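Long-range contact in probable dehydrogenase (Bordetella bronchiseptica, PDB 3MOI), which is probably an NAD(P)-dependent oxidoreductase of the GFO/IDH/MocA family, with its substrate unknown: residues I3-C8 with M65-I70. Residues are numbered along the deposited sequence; the frame is centred on the assembly and turned at random.
Sequences IRFGIC and MDAVYI
In the parallel sheet of the Rossmann fold, strand 3-8, which leads into the segment carrying G9, G11 and G14, consistent with a dinucleotide-binding GxGxxG motif running into helix 12-24, pairs with strand 67-70, the first strand of the second half, reached through helix 56-62 from the far edge of the sheet. The backbones join directly: G6 N donates to A67 O (3.0 Å), G6 O accepts from Y69 N, and C8 N closes the pairing on Y69 O at 2.8 Å. At the entrance, R4 O takes two donors, D66 N and A67 N. D66, just before the strand, suits its place because its carboxylate can accept from both backbone and guanidinium of R4: OD2 receives R4 N at 2.9 Å in a nearly straight bond (171°) and also R4 NE, while R4 NH2 reaches D66 OD1 at 3.0 Å. In this two-pronged salt bridge NE and NH2 approach from above the carboxylate plane, with chi3 (-55°) turning NE toward D66.

One face of the sheet, facing helix 12-24, carries F5, A67, I7 and Y69. The small A67 leaves room for the phenyl of F5, whose CE2 lies 3.5 Å from A67 CB, while I7 CG2 meets the edge of the Y69 ring at CD2 (3.9 Å). On the other face G6, lacking a side chain, lets M65 SD lie 3.6 Å from its CA, and C8 CB packs on V68 CG1 towards helix 56-62. Beta-branched I7 and V68 suit extended strands. Apolar side chains thus fill the buried middle, while the ion pair sits at the partly exposed start, where its charges would probably cost less desolvation.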
ATOM      1  N   ILE A   3      10.132  19.667  34.401  1.00 47.99           N
ATOM      2  CA  ILE A   3       9.091  18.781  34.890  1.00 45.00           C
ATOM      3  C   ILE A   3       9.700  17.637  35.708  1.00 41.32           C
ATOM      4  O   ILE A   3      10.554  16.913  35.262  1.00 39.59           O
ATOM      5  CB  ILE A   3       8.256  18.235  33.682  1.00 45.46           C
ATOM      6  CG1 ILE A   3       7.768  19.403  32.813  1.00 46.49           C
ATOM      7  CG2 ILE A   3       7.093  17.399  34.124  1.00 44.55           C
ATOM      8  CD1 ILE A   3       7.346  20.661  33.635  1.00 51.48           C
ATOM      9  N   ARG A   4       9.252  17.501  36.930  1.00 38.86           N
ATOM     10  CA  ARG A   4       9.713  16.427  37.759  1.00 38.70           C
ATOM     11  C   ARG A   4       8.761  15.231  37.560  1.00 36.98           C
ATOM     12  O   ARG A   4       7.559  15.332  37.818  1.00 35.80           O
ATOM     13  CB  ARG A   4       9.784  16.850  39.230  1.00 38.89           C
ATOM     14  CG  ARG A   4      10.740  17.996  39.553  1.00 41.10           C
ATOM     15  CD  ARG A   4      10.473  18.607  40.933  1.00 44.13           C
ATOM     16  NE  ARG A   4       9.078  19.018  41.007  1.00 49.86           N
ATOM     17  CZ  ARG A   4       8.512  19.704  42.010  1.00 54.88           C
ATOM     18  NH1 ARG A   4       9.220  20.121  43.071  1.00 54.58           N
ATOM     19  NH2 ARG A   4       7.207  19.980  41.949  1.00 55.94           N
ATOM     20  N   PHE A   5       9.331  14.140  37.070  1.00 35.86           N
ATOM     21  CA  PHE A   5       8.588  12.980  36.624  1.00 36.33           C
ATOM     22  C   PHE A   5       8.789  11.826  37.544  1.00 35.64           C
ATOM     23  O   PHE A   5       9.904  11.604  37.988  1.00 35.11           O
ATOM     24  CB  PHE A   5       9.093  12.498  35.276  1.00 36.21           C
ATOM     25  CG  PHE A   5       8.356  13.041  34.138  1.00 38.23           C
ATOM     26  CD1 PHE A   5       8.902  14.058  33.359  1.00 41.96           C
ATOM     27  CD2 PHE A   5       7.103  12.556  33.819  1.00 38.84           C
ATOM     28  CE1 PHE A   5       8.202  14.555  32.260  1.00 40.44           C
ATOM     29  CE2 PHE A   5       6.400  13.061  32.738  1.00 36.89           C
ATOM     30  CZ  PHE A   5       6.953  14.043  31.963  1.00 39.04           C
ATOM     31  N   GLY A   6       7.716  11.089  37.809  1.00 35.46           N
ATOM     32  CA  GLY A   6       7.846   9.734  38.355  1.00 36.21           C
ATOM     33  C   GLY A   6       7.549   8.693  37.262  1.00 36.22           C
ATOM     34  O   GLY A   6       6.590   8.861  36.521  1.00 36.59           O
ATOM     35  N   ILE A   7       8.332   7.623  37.172  1.00 35.54           N
ATOM     36  CA  ILE A   7       8.017   6.551  36.252  1.00 36.18           C
ATOM     37  C   ILE A   7       7.265   5.447  36.924  1.00 36.98           C
ATOM     38  O   ILE A   7       7.683   4.957  37.940  1.00 38.45           O
ATOM     39  CB  ILE A   7       9.238   5.935  35.628  1.00 35.67           C
ATOM     40  CG1 ILE A   7      10.078   7.014  34.939  1.00 34.98           C
ATOM     41  CG2 ILE A   7       8.789   4.911  34.609  1.00 36.16           C
ATOM     42  CD1 ILE A   7      11.116   6.455  33.993  1.00 31.39           C
ATOM     43  N   CYS A   8       6.140   5.032  36.366  1.00 38.58           N
ATOM     44  CA  CYS A   8       5.276   4.028  37.040  1.00 39.83           C
ATOM     45  C   CYS A   8       5.105   2.844  36.142  1.00 39.50           C
ATOM     46  O   CYS A   8       4.305   2.914  35.200  1.00 39.63           O
ATOM     47  CB  CYS A   8       3.904   4.640  37.323  1.00 40.70           C
ATOM     48  SG  CYS A   8       2.548   3.466  37.689  1.00 45.63           S
ATOM     49  N   MET A  65       6.468  15.745  42.940  1.00 37.09           N
ATOM     50  CA  MET A  65       6.586  15.513  41.491  1.00 35.94           C
ATOM     51  C   MET A  65       5.509  16.291  40.690  1.00 36.02           C
ATOM     52  O   MET A  65       4.505  16.727  41.262  1.00 35.41           O
ATOM     53  CB  MET A  65       6.765  13.987  41.128  1.00 36.12           C
ATOM     54  CG  MET A  65       5.567  13.026  41.025  1.00 36.08           C
ATOM     55  SD  MET A  65       5.910  11.178  41.084  1.00 27.37           S
ATOM     56  CE  MET A  65       4.773  10.978  42.386  1.00 34.32           C
ATOM     57  N   ASP A  66       5.759  16.572  39.400  1.00 34.89           N
ATOM     58  CA  ASP A  66       4.788  17.347  38.610  1.00 34.51           C
ATOM     59  C   ASP A  66       3.951  16.485  37.700  1.00 34.32           C
ATOM     60  O   ASP A  66       2.833  16.874  37.337  1.00 34.06           O
ATOM     61  CB  ASP A  66       5.495  18.389  37.695  1.00 35.05           C
ATOM     62  CG  ASP A  66       6.281  19.414  38.467  1.00 35.11           C
ATOM     63  OD1 ASP A  66       5.690  20.099  39.374  1.00 36.84           O
ATOM     64  OD2 ASP A  66       7.500  19.452  38.206  1.00 34.76           O
ATOM     65  N   ALA A  67       4.532  15.363  37.265  1.00 33.61           N
ATOM     66  CA  ALA A  67       3.880  14.480  36.319  1.00 33.88           C
ATOM     67  C   ALA A  67       4.241  12.984  36.585  1.00 34.46           C
ATOM     68  O   ALA A  67       5.195  12.680  37.295  1.00 33.30           O
ATOM     69  CB  ALA A  67       4.243  14.859  34.893  1.00 32.21           C
ATOM     70  N   VAL A  68       3.461  12.073  35.989  1.00 35.00           N
ATOM     71  CA  VAL A  68       3.755  10.675  36.019  1.00 35.91           C
ATOM     72  C   VAL A  68       3.811  10.126  34.589  1.00 35.16           C
ATOM     73  O   VAL A  68       2.957  10.459  33.751  1.00 35.89           O
ATOM     74  CB  VAL A  68       2.708   9.884  36.817  1.00 36.12           C
ATOM     75  CG1 VAL A  68       3.222   8.502  37.008  1.00 38.21           C
ATOM     76  CG2 VAL A  68       2.549  10.454  38.216  1.00 38.98           C
ATOM     77  N   TYR A  69       4.798   9.297  34.321  1.00 33.97           N
ATOM     78  CA  TYR A  69       4.830   8.558  33.086  1.00 35.01           C
ATOM     79  C   TYR A  69       4.394   7.151  33.456  1.00 35.04           C
ATOM     80  O   TYR A  69       5.016   6.505  34.282  1.00 35.20           O
ATOM     81  CB  TYR A  69       6.208   8.592  32.435  1.00 35.10           C
ATOM     82  CG  TYR A  69       6.365   7.601  31.291  1.00 36.02           C
ATOM     83  CD1 TYR A  69       5.611   7.692  30.119  1.00 39.40           C
ATOM     84  CD2 TYR A  69       7.284   6.571  31.375  1.00 35.58           C
ATOM     85  CE1 TYR A  69       5.773   6.743  29.073  1.00 39.54           C
ATOM     86  CE2 TYR A  69       7.425   5.636  30.370  1.00 33.16           C
ATOM     87  CZ  TYR A  69       6.711   5.723  29.240  1.00 37.29           C
ATOM     88  OH  TYR A  69       6.952   4.762  28.299  1.00 39.92           O
ATOM     89  N   ILE A  70       3.268   6.731  32.903  1.00 34.65           N
ATOM     90  CA  ILE A  70       2.592   5.502  33.318  1.00 34.13           C
ATOM     91  C   ILE A  70       2.852   4.453  32.259  1.00 33.69           C
ATOM     92  O   ILE A  70       2.309   4.578  31.185  1.00 33.75           O
ATOM     93  CB  ILE A  70       1.042   5.707  33.431  1.00 34.24           C
ATOM     94  CG1 ILE A  70       0.711   6.624  34.633  1.00 32.87           C
ATOM     95  CG2 ILE A  70       0.318   4.367  33.564  1.00 31.75           C
ATOM     96  CD1 ILE A  70      -0.765   7.060  34.681  1.00 29.20           C
TER